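Local coordinates for protein putative oxidoreductase (PDB 3NX4) that binds NADP(H) and probably catalyses the NADPH-dependent reduction of acryloyl-CoA, as a member of the medium-chain dehydrogenase/reductase family, at residues A[39-42]-A[43-47]. Sequence-based numbering, arbitrary orientation.
With NAP (NADP nicotinamide-adenine-dinucleotide phosphate), chain C.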
loop_
_atom_site.group_PDB
_atom_site.type_symbol
_atom_site.label_atom_id
_atom_site.label_comp_id
_atom_site.label_asym_id
_atom_site.label_seq_id
_atom_site.Cartn_x
_atom_site.Cartn_y
_atom_site.Cartn_z
ATOM N N LEU A 39 19.873 -5.283 20.606
ATOM C CA LEU A 39 19.956 -6.236 19.515
ATOM C C LEU A 39 18.623 -6.286 18.795
ATOM O O LEU A 39 17.605 -6.645 19.389
ATOM C CB LEU A 39 20.288 -7.634 20.028
ATOM C CG LEU A 39 21.647 -7.798 20.698
ATOM C CD1 LEU A 39 21.860 -9.263 21.115
ATOM C CD2 LEU A 39 22.747 -7.327 19.763
ATOM N N ASN A 40 18.642 -5.930 17.515
ATOM C CA ASN A 40 17.479 -6.062 16.653
ATOM C C ASN A 40 17.640 -7.283 15.767
ATOM O O ASN A 40 18.719 -7.861 15.684
ATOM C CB ASN A 40 17.336 -4.819 15.767
ATOM C CG ASN A 40 17.119 -3.560 16.572
ATOM O OD1 ASN A 40 15.979 -3.213 16.890
ATOM N ND2 ASN A 40 18.215 -2.865 16.917
ATOM N N TYR A 41 16.565 -7.667 15.093
ATOM C CA TYR A 41 16.630 -8.773 14.152
ATOM C C TYR A 41 17.767 -8.542 13.159
ATOM O O TYR A 41 18.531 -9.457 12.849
ATOM C CB TYR A 41 15.290 -8.936 13.420
ATOM C CG TYR A 41 15.193 -10.198 12.598
ATOM C CD1 TYR A 41 15.385 -10.171 11.219
ATOM C CD2 TYR A 41 14.930 -11.425 13.201
ATOM C CE1 TYR A 41 15.303 -11.325 10.465
ATOM C CE2 TYR A 41 14.846 -12.587 12.451
ATOM C CZ TYR A 41 15.037 -12.532 11.085
ATOM O OH TYR A 41 14.958 -13.686 10.339
ATOM N N LYS A 42 17.892 -7.313 12.666
ATOM C CA LYS A 42 18.936 -7.027 11.689
ATOM C C LYS A 42 20.334 -7.210 12.294
ATOM O O LYS A 42 21.233 -7.721 11.630
ATOM C CB LYS A 42 18.773 -5.628 11.078
ATOM C CG LYS A 42 19.500 -5.487 9.741
ATOM C CD LYS A 42 19.734 -4.040 9.337
ATOM C CE LYS A 42 18.442 -3.307 9.094
ATOM N NZ LYS A 42 18.691 -1.959 8.497
ATOM N N ASP A 43 20.511 -6.798 13.549
ATOM C CA ASP A 43 21.777 -7.008 14.250
ATOM C C ASP A 43 22.068 -8.507 14.390
ATOM O O ASP A 43 23.215 -8.939 14.278
ATOM C CB ASP A 43 21.753 -6.382 15.650
ATOM C CG ASP A 43 21.576 -4.883 15.632
ATOM O OD1 ASP A 43 22.293 -4.201 14.865
ATOM O OD2 ASP A 43 20.721 -4.385 16.401
ATOM N N ALA A 44 21.029 -9.295 14.662
ATOM C CA ALA A 44 21.195 -10.738 14.826
ATOM C C ALA A 44 21.617 -11.392 13.507
ATOM O O ALA A 44 22.475 -12.272 13.490
ATOM C CB ALA A 44 19.914 -11.384 15.386
ATOM N N LEU A 45 21.015 -10.956 12.404
ATOM C CA LEU A 45 21.437 -11.399 11.074
ATOM C C LEU A 45 22.908 -11.069 10.815
ATOM O O LEU A 45 23.673 -11.916 10.353
ATOM C CB LEU A 45 20.578 -10.748 9.993
ATOM C CG LEU A 45 19.150 -11.262 9.840
ATOM C CD1 LEU A 45 18.376 -10.391 8.867
ATOM C CD2 LEU A 45 19.168 -12.718 9.390
ATOM N N ALA A 46 23.295 -9.828 11.097
ATOM C CA ALA A 46 24.683 -9.410 10.931
ATOM C C ALA A 46 25.622 -10.300 11.742
ATOM O O ALA A 46 26.599 -10.840 11.220
ATOM C CB ALA A 46 24.851 -7.950 11.346
ATOM N N ILE A 47 25.312 -10.452 13.024
ATOM C CA ILE A 47 26.215 -11.121 13.953
ATOM C C ILE A 47 26.343 -12.621 13.667
ATOM O O ILE A 47 27.394 -13.210 13.907
ATOM C CB ILE A 47 25.789 -10.874 15.418
ATOM C CG1 ILE A 47 25.905 -9.382 15.752
ATOM C CG2 ILE A 47 26.626 -11.699 16.375
ATOM C CD1 ILE A 47 25.280 -8.992 17.079
HETATM P PA NAP C . 11.996 -10.298 16.328
HETATM O O1A NAP C . 12.096 -9.744 17.689
HETATM O O2A NAP C . 12.816 -11.477 16.007
HETATM O O5B NAP C . 10.464 -10.558 15.954
HETATM C C5B NAP C . 10.164 -11.360 14.846
HETATM C C4B NAP C . 8.966 -12.197 15.270
HETATM O O4B NAP C . 8.468 -12.870 14.147
HETATM C C3B NAP C . 9.336 -13.270 16.297
HETATM O O3B NAP C . 9.141 -12.792 17.613
HETATM C C2B NAP C . 8.360 -14.387 15.982
HETATM O O2B NAP C . 7.183 -14.127 16.710
HETATM C C1B NAP C . 8.043 -14.177 14.511
HETATM N N9A NAP C . 8.766 -15.127 13.652
HETATM C C8A NAP C . 10.095 -15.467 13.715
HETATM N N7A NAP C . 10.346 -16.352 12.720
HETATM C C5A NAP C . 9.210 -16.563 12.024
HETATM C C6A NAP C . 8.908 -17.364 10.930
HETATM N N6A NAP C . 9.836 -18.120 10.357
HETATM N N1A NAP C . 7.628 -17.364 10.434
HETATM C C2A NAP C . 6.653 -16.586 11.020
HETATM N N3A NAP C . 6.952 -15.798 12.112
HETATM C C4A NAP C . 8.211 -15.794 12.602
HETATM O O3 NAP C . 12.402 -9.157 15.257
HETATM P PN NAP C . 12.204 -7.569 15.332
HETATM O O1N NAP C . 13.460 -6.913 15.762
HETATM O O2N NAP C . 10.960 -7.331 16.100
HETATM O O5D NAP C . 11.955 -7.288 13.765
HETATM C C5D NAP C . 10.821 -7.851 13.151
HETATM C C4D NAP C . 10.972 -7.784 11.640
HETATM O O4D NAP C . 10.970 -6.429 11.259
HETATM C C3D NAP C . 12.302 -8.357 11.180
HETATM O O3D NAP C . 12.116 -9.011 9.943
HETATM C C2D NAP C . 13.179 -7.142 10.984
HETATM O O2D NAP C . 14.141 -7.355 9.980
HETATM C C1D NAP C . 12.147 -6.126 10.540
HETATM N N1N NAP C . 12.521 -4.731 10.804
HETATM C C2N NAP C . 12.646 -3.891 9.736
HETATM C C3N NAP C . 12.974 -2.549 9.908
HETATM C C7N NAP C . 12.586 -1.605 8.804
HETATM O O7N NAP C . 13.374 -0.474 8.536
HETATM N N7N NAP C . 11.492 -1.873 8.101
HETATM C C4N NAP C . 13.177 -2.066 11.201
HETATM C C5N NAP C . 13.042 -2.936 12.291
HETATM C C6N NAP C . 12.701 -4.270 12.077
HETATM P P2B NAP C . 6.290 -15.344 17.303
HETATM O O1X NAP C . 5.337 -14.741 18.299
HETATM O O2X NAP C . 5.516 -15.997 16.183
HETATM O O3X NAP C . 7.221 -16.327 17.962
#
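D43 reaches back over the first turn of helix 41-48 to N40, the N-cap residue, and its OD2 takes two hydrogen bonds there. The backbone N of N40 meets OD2 of D43 at 2.8 Å on the anti side of the carboxylate, one half of a capping box; the reciprocal bond from the N40 side chain is not made. Instead, ND2 of N40 reaches the same OD2 at 3.0 Å, nearly along its C-O axis. The two side chains run side by side in the same direction, amide and carboxylate planes 52° apart; further bonds, ND2 to D64 and I63 N to OD1 of D43, hold both against rotation. Y41 faces the other way, its CG anti to the backbone N (chi1 -170°), which sets the ring between cofactor and helix: CD1 lies 3.3 Å from O2D of NADP, and CE1 3.6 Å from CD1 of L45. The backbone N of Y41 donates to phosphate oxygen O1N of NADP (3.3 Å) at the helix start, where the dipole probably favours an anion. CD2 of L39 meets CD1 of I47 at 4.0 Å, the side chains crossing at about a right angle. Helix 41-48 follows strand 30-39, with L39 and A44 packed on helix 303-311 and L39 also against strand 318-322.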